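Local coordinates for protein GTP cyclohydrolase 1 type 2 homolog (Escherichia coli, Escherichia coli O157:H7, PDB 1NMO) that is of uncertain function but binds a pair of metal ions in a toroidal hexamer and may take part in degrading radiation-damaged nucleotides, at residues W96-D101 with E125-W130; N11-S16 with P104-N109; A110-L115 with W170-G175. All blocks are in the same frame, centred on the assembly; numbering follows the deposited sequence.

Interaction 1: W96-D101 with E125-W130; sequences WHLPLD and EPLVPW. With FE (Fe (III) ion), chain H.
Asp101 and Leu127 are the closest CA pair across the contact, 7.2 Å apart, where helix 98-102 faces a type I turn from Glu125 to Val128 that leads into strand 128-137. The turn is closed by Val128 N bonding to Glu125 O, and Pro126 suits its second position because the proline ring already favours the phi needed there. Leu127, at the third position, is the residue offered to the helix. Its CG lies anti to the carbonyl carbon (chi1 -63°), and both methyls at the end of the branch are used. CD1 meets Leu98 CD2 at 3.9 Å, while the other branch, CD2, touches the same Leu98 methyl and also reaches Asp101 CB at 3.9 Å. The two leucine side chains cross at about a right angle, and the atoms that meet are their terminal methyls. Leucine fits both places, since its branched apolar end spans the gap between the two backbones.

Asp101 has two sides to its role. Its methylene carbon takes the leucine methyl, whereas the carboxylate beyond it holds an iron ion unevenly, with OD2 2.4 Å from the iron and OD1 longer at 2.7 Å. A water lies 2.4 Å from the iron, and His63 and Glu219 are its other protein ligands. OD1 also has Asn108 ND2 as a neighbour, modelled too close for the length to be trusted. Aspartate suits the position because a short chain ending in hard oxygens is a good ligand for ferric iron. The chemistry thus implies a divided surface: hydrocarbon against the base of Asp101, and metal, water and amide around its carboxylate.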
ATOM      1  N   TRP A  96      18.005   8.481  35.784  1.00 12.77           N
ATOM      2  CA  TRP A  96      17.221   9.247  36.744  1.00 12.72           C
ATOM      3  C   TRP A  96      15.762   9.116  36.293  1.00 13.74           C
ATOM      4  O   TRP A  96      15.380   9.611  35.230  1.00 15.77           O
ATOM      5  CB  TRP A  96      17.608  10.719  36.775  1.00 12.29           C
ATOM      6  CG  TRP A  96      18.769  10.957  37.667  1.00 12.30           C
ATOM      7  CD1 TRP A  96      18.731  11.162  39.009  1.00 14.26           C
ATOM      8  CD2 TRP A  96      20.166  10.877  37.314  1.00 13.00           C
ATOM      9  NE1 TRP A  96      19.995  11.209  39.522  1.00 13.30           N
ATOM     10  CE2 TRP A  96      20.901  11.038  38.508  1.00 12.13           C
ATOM     11  CE3 TRP A  96      20.866  10.689  36.094  1.00 12.88           C
ATOM     12  CZ2 TRP A  96      22.286  11.008  38.538  1.00 11.17           C
ATOM     13  CZ3 TRP A  96      22.233  10.656  36.107  1.00 10.40           C
ATOM     14  CH2 TRP A  96      22.946  10.814  37.339  1.00 12.98           C
ATOM     15  N   HIS A  97      14.932   8.454  37.095  1.00 15.33           N
ATOM     16  CA  HIS A  97      13.525   8.260  36.762  1.00 15.43           C
ATOM     17  C   HIS A  97      12.658   9.430  37.308  1.00 16.95           C
ATOM     18  O   HIS A  97      12.735  10.527  36.752  1.00 17.75           O
ATOM     19  CB  HIS A  97      13.066   6.890  37.289  1.00 15.25           C
ATOM     20  CG  HIS A  97      11.703   6.469  36.832  1.00 16.94           C
ATOM     21  ND1 HIS A  97      10.713   6.074  37.717  1.00 18.12           N
ATOM     22  CD2 HIS A  97      11.138   6.432  35.596  1.00 16.69           C
ATOM     23  CE1 HIS A  97       9.596   5.824  37.050  1.00 17.55           C
ATOM     24  NE2 HIS A  97       9.823   6.030  35.763  1.00 18.63           N
ATOM     25  N   LEU A  98      11.904   9.288  38.407  1.00 16.05           N
ATOM     26  CA  LEU A  98      11.010  10.409  38.780  1.00 14.81           C
ATOM     27  C   LEU A  98      11.651  11.784  38.884  1.00 15.70           C
ATOM     28  O   LEU A  98      11.066  12.829  38.428  1.00 17.71           O
ATOM     29  CB  LEU A  98      10.195  10.063  40.047  1.00 13.59           C
ATOM     30  CG  LEU A  98       9.361   8.769  39.774  1.00 14.67           C
ATOM     31  CD1 LEU A  98       8.538   8.357  41.011  1.00 14.54           C
ATOM     32  CD2 LEU A  98       8.413   8.967  38.613  1.00 14.16           C
ATOM     33  N   PRO A  99      12.870  11.850  39.431  1.00 14.76           N
ATOM     34  CA  PRO A  99      13.440  13.205  39.505  1.00 15.24           C
ATOM     35  C   PRO A  99      13.497  13.863  38.138  1.00 15.64           C
ATOM     36  O   PRO A  99      13.331  15.110  37.999  1.00 17.93           O
ATOM     37  CB  PRO A  99      14.829  12.975  40.121  1.00 14.14           C
ATOM     38  CG  PRO A  99      14.589  11.734  41.008  1.00 13.34           C
ATOM     39  CD  PRO A  99      13.761  10.862  40.048  1.00 14.10           C
ATOM     40  N   LEU A 100      13.706  13.064  37.095  1.00 15.77           N
ATOM     41  CA  LEU A 100      13.797  13.678  35.736  1.00 14.17           C
ATOM     42  C   LEU A 100      12.404  13.958  35.139  1.00 13.73           C
ATOM     43  O   LEU A 100      12.281  14.576  34.091  1.00 15.34           O
ATOM     44  CB  LEU A 100      14.681  12.810  34.813  1.00 11.00           C
ATOM     45  CG  LEU A 100      15.212  13.481  33.520  1.00  9.77           C
ATOM     46  CD1 LEU A 100      15.977  14.777  33.831  1.00  6.97           C
ATOM     47  CD2 LEU A 100      16.254  12.509  32.952  1.00  9.39           C
ATOM     48  N   ASP A 101      11.355  13.491  35.795  1.00 13.56           N
ATOM     49  CA  ASP A 101       9.994  13.841  35.365  1.00 15.22           C
ATOM     50  C   ASP A 101       9.589  15.144  36.073  1.00 15.75           C
ATOM     51  O   ASP A 101       9.143  16.096  35.441  1.00 16.28           O
ATOM     52  CB  ASP A 101       8.961  12.734  35.743  1.00 15.04           C
ATOM     53  CG  ASP A 101       9.043  11.548  34.820  1.00 15.01           C
ATOM     54  OD1 ASP A 101       9.113  11.807  33.596  1.00 16.00           O
ATOM     55  OD2 ASP A 101       9.081  10.378  35.283  1.00 16.94           O
ATOM     56  N   GLU A 125      -1.033  17.190  41.787  1.00 20.38           N
ATOM     57  CA  GLU A 125      -0.428  16.123  42.580  1.00 21.08           C
ATOM     58  C   GLU A 125       1.029  16.132  42.146  1.00 22.17           C
ATOM     59  O   GLU A 125       1.396  16.715  41.113  1.00 23.83           O
ATOM     60  CB  GLU A 125      -0.964  14.792  42.151  1.00 22.92           C
ATOM     61  CG  GLU A 125      -2.240  14.431  42.803  1.00 24.97           C
ATOM     62  CD  GLU A 125      -2.813  13.141  42.159  1.00 25.28           C
ATOM     63  OE1 GLU A 125      -2.031  12.221  41.887  1.00 26.47           O
ATOM     64  OE2 GLU A 125      -4.037  13.035  41.947  1.00 25.75           O
ATOM     65  N   PRO A 126       1.894  15.447  42.892  1.00 21.53           N
ATOM     66  CA  PRO A 126       3.309  15.406  42.556  1.00 21.16           C
ATOM     67  C   PRO A 126       3.736  15.271  41.044  1.00 22.00           C
ATOM     68  O   PRO A 126       4.560  16.096  40.481  1.00 25.22           O
ATOM     69  CB  PRO A 126       3.806  14.250  43.473  1.00 22.21           C
ATOM     70  CG  PRO A 126       3.077  14.521  44.759  1.00 19.83           C
ATOM     71  CD  PRO A 126       1.622  14.699  44.135  1.00 21.06           C
ATOM     72  N   LEU A 127       3.243  14.280  40.333  1.00 18.91           N
ATOM     73  CA  LEU A 127       3.727  14.253  38.953  1.00 17.55           C
ATOM     74  C   LEU A 127       2.715  14.773  37.943  1.00 17.54           C
ATOM     75  O   LEU A 127       2.782  14.391  36.746  1.00 15.61           O
ATOM     76  CB  LEU A 127       4.022  12.810  38.588  1.00 18.60           C
ATOM     77  CG  LEU A 127       5.152  12.197  39.442  1.00 19.16           C
ATOM     78  CD1 LEU A 127       5.003  10.667  39.437  1.00 18.55           C
ATOM     79  CD2 LEU A 127       6.555  12.639  38.839  1.00 17.36           C
ATOM     80  N   VAL A 128       1.797  15.638  38.414  1.00 16.17           N
ATOM     81  CA  VAL A 128       0.728  16.134  37.594  1.00 15.74           C
ATOM     82  C   VAL A 128       0.535  17.614  37.650  1.00 16.85           C
ATOM     83  O   VAL A 128      -0.277  18.083  38.418  1.00 18.97           O
ATOM     84  CB  VAL A 128      -0.604  15.502  38.045  1.00 15.09           C
ATOM     85  CG1 VAL A 128      -1.653  15.743  37.025  1.00 14.98           C
ATOM     86  CG2 VAL A 128      -0.437  14.040  38.212  1.00 14.10           C
ATOM     87  N   PRO A 129       1.251  18.389  36.826  1.00 16.79           N
ATOM     88  CA  PRO A 129       1.111  19.850  36.815  1.00 15.27           C
ATOM     89  C   PRO A 129      -0.114  20.227  36.061  1.00 16.18           C
ATOM     90  O   PRO A 129      -0.687  19.362  35.370  1.00 16.31           O
ATOM     91  CB  PRO A 129       2.365  20.310  36.093  1.00 15.32           C
ATOM     92  CG  PRO A 129       2.649  19.124  35.187  1.00 16.31           C
ATOM     93  CD  PRO A 129       2.467  17.967  36.124  1.00 15.97           C
ATOM     94  N   TRP A 130      -0.587  21.471  36.236  1.00 15.11           N
ATOM     95  CA  TRP A 130      -1.732  21.918  35.433  1.00 15.35           C
ATOM     96  C   TRP A 130      -1.420  23.340  34.985  1.00 14.12           C
ATOM     97  O   TRP A 130      -0.517  23.972  35.506  1.00 16.55           O
ATOM     98  CB  TRP A 130      -3.062  21.926  36.208  1.00 15.09           C
ATOM     99  CG  TRP A 130      -3.167  23.021  37.295  1.00 16.42           C
ATOM    100  CD1 TRP A 130      -2.846  22.892  38.629  1.00 17.17           C
ATOM    101  CD2 TRP A 130      -3.655  24.368  37.132  1.00 15.73           C
ATOM    102  NE1 TRP A 130      -3.102  24.070  39.298  1.00 18.85           N
ATOM    103  CE2 TRP A 130      -3.610  24.986  38.406  1.00 17.46           C
ATOM    104  CE3 TRP A 130      -4.137  25.116  36.030  1.00 16.25           C
ATOM    105  CZ2 TRP A 130      -4.040  26.317  38.622  1.00 16.92           C
ATOM    106  CZ3 TRP A 130      -4.580  26.491  36.265  1.00 15.29           C
ATOM    107  CH2 TRP A 130      -4.525  27.040  37.535  1.00 15.86           C
TER
HETATM  108 FE    FE H 302       8.485   9.234  33.214  1.00 25.37          FE
HETATM  109  O   HOH W   1       6.287   9.531  34.061  1.00 20.34           O

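Interaction 2: N11-S16 with P104-N109; sequences NEKLNS and PELGNN
Lys13 reaches Glu105 because its CG stands anti to the backbone N (chi1 178°), its chain bends once at chi2 (56°) and then runs straight to the ammonium group. Glu105 answers with an almost fully extended chain, its CG likewise anti to the backbone N, and the two side chains cross at roughly a right angle. Lys13 NZ donates to Glu105 OE1 at 2.9 Å, forming a salt bridge. It comes to the syn side of the oxygen, 28° out of the carboxylate plane, and leaves OE2 well beyond bonding distance from the ammonium. Glu105 is exposed, so solvent would be expected to weaken the attraction; long, flexible, charged residues suit such a margin.

Beneath the ion pair the contact turns apolar. One methyl of Leu106, CD2, lies against the aliphatic part of Lys13, 3.6 Å from CE and 3.9 Å from CG, so the lysine methylenes roof a buried leucine while the ammonium turns to Glu105. The same methyl approaches Leu14 CD2 at 4.2 Å, and Leu14 in turn packs on Pro99 and Leu100 of the neighbouring short helix.

One backbone is a helix C-terminus, the other the loop that leads into helix 108-116, with Gly107 at its N-cap. Helix 3-13 leads into a Schellman motif, with Asn15, at positive phi, the first residue to leave the helical conformation; Ser16 N bonds back to Asn11 O at 3.0 Å, with a weaker link from Asn15 N to Glu12 O. The arrangement is that of a Schellman-capped C-terminus packed against the segment leading into another helix.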
ATOM      1  N   ASN A  11      22.575  14.421  40.798  1.00 17.46           N
ATOM      2  CA  ASN A  11      21.804  14.121  41.970  1.00 17.82           C
ATOM      3  C   ASN A  11      21.415  15.386  42.700  1.00 19.21           C
ATOM      4  O   ASN A  11      20.211  15.593  43.006  1.00 20.34           O
ATOM      5  CB  ASN A  11      22.631  13.257  42.834  1.00 19.76           C
ATOM      6  CG  ASN A  11      22.266  11.806  42.705  1.00 21.42           C
ATOM      7  OD1 ASN A  11      21.364  11.410  41.935  1.00 21.11           O
ATOM      8  ND2 ASN A  11      22.957  10.981  43.484  1.00 23.38           N
ATOM      9  N   GLU A  12      22.381  16.256  43.011  1.00 19.84           N
ATOM     10  CA  GLU A  12      21.987  17.500  43.706  1.00 22.18           C
ATOM     11  C   GLU A  12      21.118  18.431  42.866  1.00 21.60           C
ATOM     12  O   GLU A  12      20.202  19.048  43.404  1.00 22.90           O
ATOM     13  CB  GLU A  12      23.212  18.259  44.263  1.00 24.20           C
ATOM     14  CG  GLU A  12      23.646  17.630  45.641  1.00 27.28           C
ATOM     15  CD  GLU A  12      25.138  17.862  45.959  1.00 29.98           C
ATOM     16  OE1 GLU A  12      25.745  18.788  45.328  1.00 32.24           O
ATOM     17  OE2 GLU A  12      25.695  17.138  46.853  1.00 31.25           O
ATOM     18  N   LYS A  13      21.368  18.498  41.561  1.00 20.12           N
ATOM     19  CA  LYS A  13      20.563  19.370  40.688  1.00 18.42           C
ATOM     20  C   LYS A  13      19.117  18.886  40.599  1.00 18.80           C
ATOM     21  O   LYS A  13      18.156  19.657  40.701  1.00 20.36           O
ATOM     22  CB  LYS A  13      21.206  19.441  39.306  1.00 16.44           C
ATOM     23  CG  LYS A  13      20.442  20.290  38.218  1.00 19.73           C
ATOM     24  CD  LYS A  13      20.171  21.762  38.612  1.00 18.57           C
ATOM     25  CE  LYS A  13      19.620  22.596  37.444  1.00 19.66           C
ATOM     26  NZ  LYS A  13      19.452  24.153  37.738  1.00 20.11           N
ATOM     27  N   LEU A  14      18.931  17.594  40.463  1.00 18.94           N
ATOM     28  CA  LEU A  14      17.576  17.092  40.371  1.00 19.17           C
ATOM     29  C   LEU A  14      16.959  16.874  41.715  1.00 19.39           C
ATOM     30  O   LEU A  14      15.827  16.411  41.791  1.00 20.52           O
ATOM     31  CB  LEU A  14      17.571  15.782  39.585  1.00 16.16           C
ATOM     32  CG  LEU A  14      18.085  15.830  38.152  1.00 14.07           C
ATOM     33  CD1 LEU A  14      17.711  14.542  37.436  1.00 11.88           C
ATOM     34  CD2 LEU A  14      17.496  17.000  37.404  1.00 14.47           C
ATOM     35  N   ASN A  15      17.685  17.204  42.783  1.00 22.21           N
ATOM     36  CA  ASN A  15      17.176  16.941  44.158  1.00 23.64           C
ATOM     37  C   ASN A  15      16.630  15.519  44.152  1.00 23.92           C
ATOM     38  O   ASN A  15      15.528  15.241  44.610  1.00 24.44           O
ATOM     39  CB  ASN A  15      16.100  17.971  44.524  1.00 25.20           C
ATOM     40  CG  ASN A  15      16.689  19.405  44.558  1.00 28.37           C
ATOM     41  OD1 ASN A  15      17.589  19.708  45.385  1.00 29.06           O
ATOM     42  ND2 ASN A  15      16.222  20.281  43.639  1.00 28.92           N
ATOM     43  N   SER A  16      17.456  14.610  43.636  1.00 25.33           N
ATOM     44  CA  SER A  16      17.080  13.218  43.497  1.00 25.30           C
ATOM     45  C   SER A  16      16.884  12.429  44.798  1.00 25.98           C
ATOM     46  O   SER A  16      15.912  11.709  44.959  1.00 25.81           O
ATOM     47  CB  SER A  16      18.110  12.521  42.612  1.00 24.03           C
ATOM     48  OG  SER A  16      17.751  11.154  42.408  1.00 25.37           O
ATOM     49  N   PRO A 104      11.241  21.222  38.057  1.00 15.71           N
ATOM     50  CA  PRO A 104      10.544  22.331  37.379  1.00 15.27           C
ATOM     51  C   PRO A 104      11.221  22.982  36.154  1.00 15.82           C
ATOM     52  O   PRO A 104      10.596  23.703  35.359  1.00 15.24           O
ATOM     53  CB  PRO A 104      10.334  23.349  38.498  1.00 14.85           C
ATOM     54  CG  PRO A 104      10.566  22.579  39.834  1.00 15.15           C
ATOM     55  CD  PRO A 104      11.708  21.629  39.400  1.00 15.98           C
ATOM     56  N   GLU A 105      12.511  22.771  36.003  1.00 15.22           N
ATOM     57  CA  GLU A 105      13.201  23.423  34.925  1.00 15.07           C
ATOM     58  C   GLU A 105      13.534  22.446  33.823  1.00 15.08           C
ATOM     59  O   GLU A 105      13.218  22.664  32.660  1.00 16.30           O
ATOM     60  CB  GLU A 105      14.498  24.025  35.476  1.00 13.91           C
ATOM     61  CG  GLU A 105      15.496  24.354  34.376  1.00 15.13           C
ATOM     62  CD  GLU A 105      16.879  24.753  34.883  1.00 15.63           C
ATOM     63  OE1 GLU A 105      17.099  24.854  36.138  1.00 17.34           O
ATOM     64  OE2 GLU A 105      17.754  24.984  33.999  1.00 19.64           O
ATOM     65  N   LEU A 106      14.150  21.338  34.227  1.00 16.02           N
ATOM     66  CA  LEU A 106      14.674  20.269  33.345  1.00 15.47           C
ATOM     67  C   LEU A 106      13.737  19.081  33.111  1.00 15.51           C
ATOM     68  O   LEU A 106      13.913  18.303  32.165  1.00 16.91           O
ATOM     69  CB  LEU A 106      15.987  19.741  34.003  1.00 13.94           C
ATOM     70  CG  LEU A 106      17.394  20.347  33.716  1.00 15.31           C
ATOM     71  CD1 LEU A 106      17.375  21.679  33.048  1.00 12.06           C
ATOM     72  CD2 LEU A 106      18.219  20.315  34.968  1.00 13.75           C
ATOM     73  N   GLY A 107      12.778  18.912  33.996  1.00 14.55           N
ATOM     74  CA  GLY A 107      11.873  17.777  33.910  1.00 15.64           C
ATOM     75  C   GLY A 107      11.063  17.504  32.657  1.00 14.83           C
ATOM     76  O   GLY A 107      10.795  18.459  31.932  1.00 15.81           O
ATOM     77  N   ASN A 108      10.653  16.227  32.427  1.00 13.30           N
ATOM     78  CA  ASN A 108       9.876  15.849  31.258  1.00 12.33           C
ATOM     79  C   ASN A 108       8.592  16.678  31.300  1.00 12.54           C
ATOM     80  O   ASN A 108       8.166  17.184  30.304  1.00 13.10           O
ATOM     81  CB  ASN A 108       9.475  14.361  31.251  1.00 11.48           C
ATOM     82  CG  ASN A 108      10.665  13.383  31.045  1.00 14.24           C
ATOM     83  OD1 ASN A 108      11.563  13.581  30.184  1.00 14.14           O
ATOM     84  ND2 ASN A 108      10.640  12.276  31.817  1.00 11.43           N
ATOM     85  N   ASN A 109       7.965  16.758  32.457  1.00 12.73           N
ATOM     86  CA  ASN A 109       6.740  17.530  32.607  1.00 13.93           C
ATOM     87  C   ASN A 109       6.887  19.015  32.193  1.00 14.86           C
ATOM     88  O   ASN A 109       6.045  19.541  31.415  1.00 15.04           O
ATOM     89  CB  ASN A 109       6.247  17.445  34.069  1.00 11.96           C
ATOM     90  CG  ASN A 109       5.435  16.184  34.322  1.00 13.89           C
ATOM     91  OD1 ASN A 109       4.915  15.605  33.360  1.00 12.28           O
ATOM     92  ND2 ASN A 109       5.288  15.746  35.632  1.00 12.00           N
TER

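Interaction 3: A110-L115 with W170-G175; sequences AQLAAL and WCTGGG
Apolar packing carries the contact between Ala113 and Leu112 of helix 108-116 and Trp170 at the end of strand 165-170, with Thr172 in the loop that follows. Trp170 CG lies between the backbone N and the carbonyl carbon (chi1 62°), which directs the indole to the helix. Ala113 CB approaches its six-membered part obliquely, 3.6 Å from Trp170 CZ2, and alanine's small size lets the large ring come close. On the pyrrole part, Leu112 CD1 lies 4.2 Å from Trp170 CD1. Nearer its base, Leu112 meets the loop through CB and CG, with CG 4.1 Å from Thr172 CG2; leucine and threonine run past each other in opposite directions.

Polar groups find partners beside this core. Trp170 NE1, between the two carbons that Leu112 and Ala113 touch, bonds to Asn109 O, so bond and packing hold the same margin of the ring. Thr172 OG1 bonds to Glu219, which binds both irons.

In the backbone, Gly173 has a positive phi (82°) with psi -142°, a conformation suited to glycine, and Gly174 centres an inverse gamma turn. Thr172, in this glycine-rich loop, is a second-shell residue of the dinuclear iron site.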
ATOM      1  N   ALA A 110       7.949  19.693  32.633  1.00 13.41           N
ATOM      2  CA  ALA A 110       8.044  21.116  32.325  1.00 13.94           C
ATOM      3  C   ALA A 110       8.400  21.420  30.910  1.00 14.12           C
ATOM      4  O   ALA A 110       7.969  22.454  30.401  1.00 13.13           O
ATOM      5  CB  ALA A 110       9.031  21.804  33.258  1.00 14.13           C
ATOM      6  N   GLN A 111       9.174  20.523  30.264  1.00 14.30           N
ATOM      7  CA  GLN A 111       9.610  20.691  28.882  1.00 13.15           C
ATOM      8  C   GLN A 111       8.469  20.412  27.934  1.00 12.91           C
ATOM      9  O   GLN A 111       8.309  21.061  26.860  1.00 13.70           O
ATOM     10  CB  GLN A 111      10.762  19.762  28.562  1.00 13.67           C
ATOM     11  CG  GLN A 111      11.884  19.954  29.495  1.00 15.37           C
ATOM     12  CD  GLN A 111      12.732  21.136  29.089  1.00 17.97           C
ATOM     13  OE1 GLN A 111      12.855  21.411  27.905  1.00 16.57           O
ATOM     14  NE2 GLN A 111      13.381  21.794  30.063  1.00 17.14           N
ATOM     15  N   LEU A 112       7.635  19.470  28.311  1.00 11.36           N
ATOM     16  CA  LEU A 112       6.498  19.253  27.449  1.00 12.66           C
ATOM     17  C   LEU A 112       5.714  20.581  27.569  1.00 13.02           C
ATOM     18  O   LEU A 112       5.302  21.157  26.572  1.00 13.96           O
ATOM     19  CB  LEU A 112       5.650  18.087  27.958  1.00 10.93           C
ATOM     20  CG  LEU A 112       4.897  17.156  26.995  1.00 11.01           C
ATOM     21  CD1 LEU A 112       3.534  16.970  27.531  1.00 12.85           C
ATOM     22  CD2 LEU A 112       4.895  17.597  25.636  1.00  9.56           C
ATOM     23  N   ALA A 113       5.447  21.079  28.779  1.00 13.63           N
ATOM     24  CA  ALA A 113       4.699  22.361  28.827  1.00 15.02           C
ATOM     25  C   ALA A 113       5.276  23.391  27.870  1.00 15.51           C
ATOM     26  O   ALA A 113       4.541  24.061  27.095  1.00 18.52           O
ATOM     27  CB  ALA A 113       4.726  22.923  30.212  1.00 14.31           C
ATOM     28  N   ALA A 114       6.592  23.526  27.883  1.00 14.69           N
ATOM     29  CA  ALA A 114       7.267  24.551  27.049  1.00 14.09           C
ATOM     30  C   ALA A 114       7.065  24.198  25.604  1.00 14.73           C
ATOM     31  O   ALA A 114       6.697  25.051  24.770  1.00 14.57           O
ATOM     32  CB  ALA A 114       8.779  24.589  27.368  1.00  9.73           C
ATOM     33  N   LEU A 115       7.317  22.928  25.278  1.00 14.75           N
ATOM     34  CA  LEU A 115       7.144  22.536  23.877  1.00 14.12           C
ATOM     35  C   LEU A 115       5.716  22.788  23.336  1.00 13.86           C
ATOM     36  O   LEU A 115       5.545  23.055  22.146  1.00 13.99           O
ATOM     37  CB  LEU A 115       7.472  21.057  23.718  1.00 13.58           C
ATOM     38  CG  LEU A 115       7.497  20.619  22.255  1.00 14.25           C
ATOM     39  CD1 LEU A 115       8.405  21.513  21.434  1.00 13.63           C
ATOM     40  CD2 LEU A 115       8.052  19.183  22.173  1.00 14.98           C
ATOM     41  N   TRP A 170      -1.264  17.344  32.825  1.00 14.24           N
ATOM     42  CA  TRP A 170      -0.599  16.363  32.018  1.00 13.17           C
ATOM     43  C   TRP A 170       0.355  15.602  32.860  1.00 14.04           C
ATOM     44  O   TRP A 170       0.662  16.048  33.970  1.00 15.98           O
ATOM     45  CB  TRP A 170       0.164  17.084  30.917  1.00 11.98           C
ATOM     46  CG  TRP A 170       1.265  18.026  31.379  1.00 12.82           C
ATOM     47  CD1 TRP A 170       2.584  17.744  31.531  1.00 14.50           C
ATOM     48  CD2 TRP A 170       1.108  19.411  31.784  1.00 13.96           C
ATOM     49  NE1 TRP A 170       3.267  18.851  32.008  1.00 14.61           N
ATOM     50  CE2 TRP A 170       2.390  19.885  32.168  1.00 14.20           C
ATOM     51  CE3 TRP A 170      -0.003  20.294  31.860  1.00 14.24           C
ATOM     52  CZ2 TRP A 170       2.602  21.206  32.611  1.00 14.45           C
ATOM     53  CZ3 TRP A 170       0.197  21.624  32.313  1.00 11.55           C
ATOM     54  CH2 TRP A 170       1.484  22.055  32.677  1.00 14.07           C
ATOM     55  N   CYS A 171       0.817  14.458  32.364  1.00 12.76           N
ATOM     56  CA  CYS A 171       1.854  13.690  33.069  1.00 14.63           C
ATOM     57  C   CYS A 171       2.525  12.979  31.920  1.00 12.69           C
ATOM     58  O   CYS A 171       1.831  12.294  31.223  1.00 13.03           O
ATOM     59  CB  CYS A 171       1.288  12.641  34.051  1.00 12.64           C
ATOM     60  SG  CYS A 171       2.665  11.736  34.884  1.00 18.25           S
ATOM     61  N   THR A 172       3.831  13.141  31.685  1.00 12.25           N
ATOM     62  CA  THR A 172       4.418  12.444  30.574  1.00 13.40           C
ATOM     63  C   THR A 172       4.536  10.876  30.836  1.00 14.02           C
ATOM     64  O   THR A 172       4.462  10.408  31.952  1.00 12.36           O
ATOM     65  CB  THR A 172       5.845  12.947  30.283  1.00 14.90           C
ATOM     66  OG1 THR A 172       6.675  12.549  31.388  1.00 16.42           O
ATOM     67  CG2 THR A 172       5.896  14.486  29.995  1.00 11.18           C
ATOM     68  N   GLY A 173       4.672  10.068  29.786  1.00 13.56           N
ATOM     69  CA  GLY A 173       4.858   8.650  30.022  1.00 13.59           C
ATOM     70  C   GLY A 173       3.616   7.871  30.287  1.00 14.49           C
ATOM     71  O   GLY A 173       2.582   8.110  29.651  1.00 15.95           O
ATOM     72  N   GLY A 174       3.694   6.914  31.202  1.00 14.84           N
ATOM     73  CA  GLY A 174       2.486   6.150  31.500  1.00 16.33           C
ATOM     74  C   GLY A 174       1.678   6.816  32.610  1.00 16.49           C
ATOM     75  O   GLY A 174       1.502   6.200  33.671  1.00 17.91           O
ATOM     76  N   GLY A 175       1.235   8.073  32.400  1.00 15.65           N
ATOM     77  CA  GLY A 175       0.463   8.770  33.411  1.00 13.14           C
ATOM     78  C   GLY A 175      -1.046   8.694  33.244  1.00 13.38           C
ATOM     79  O   GLY A 175      -1.766   9.417  33.902  1.00 11.25           O
TER

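Overall arrangement
Helix 108-116 joins interactions 2 and 3, whose centres are about 13 Å apart, while the centre of interaction 1 lies about 9 Å from each of theirs. Asn109, in the segment of interaction 2, ties the helix to the loop of interaction 3: its OD1 accepts Thr172 N at 3.2 Å. Toward helix 3-13, Trp96 NE1 bonds to Asn11 OD1 at 2.8 Å, linking interactions 1 and 2. The three differ in their distance from the dinuclear site. Interaction 1 supplies the ligand Asp101, whose side chain is about 5 Å from the second iron. In interaction 3 the side chain of Thr172 is about 4 Å from a bound iron. In interaction 2 the side chain of Leu14 is about 11 Å from a bound iron.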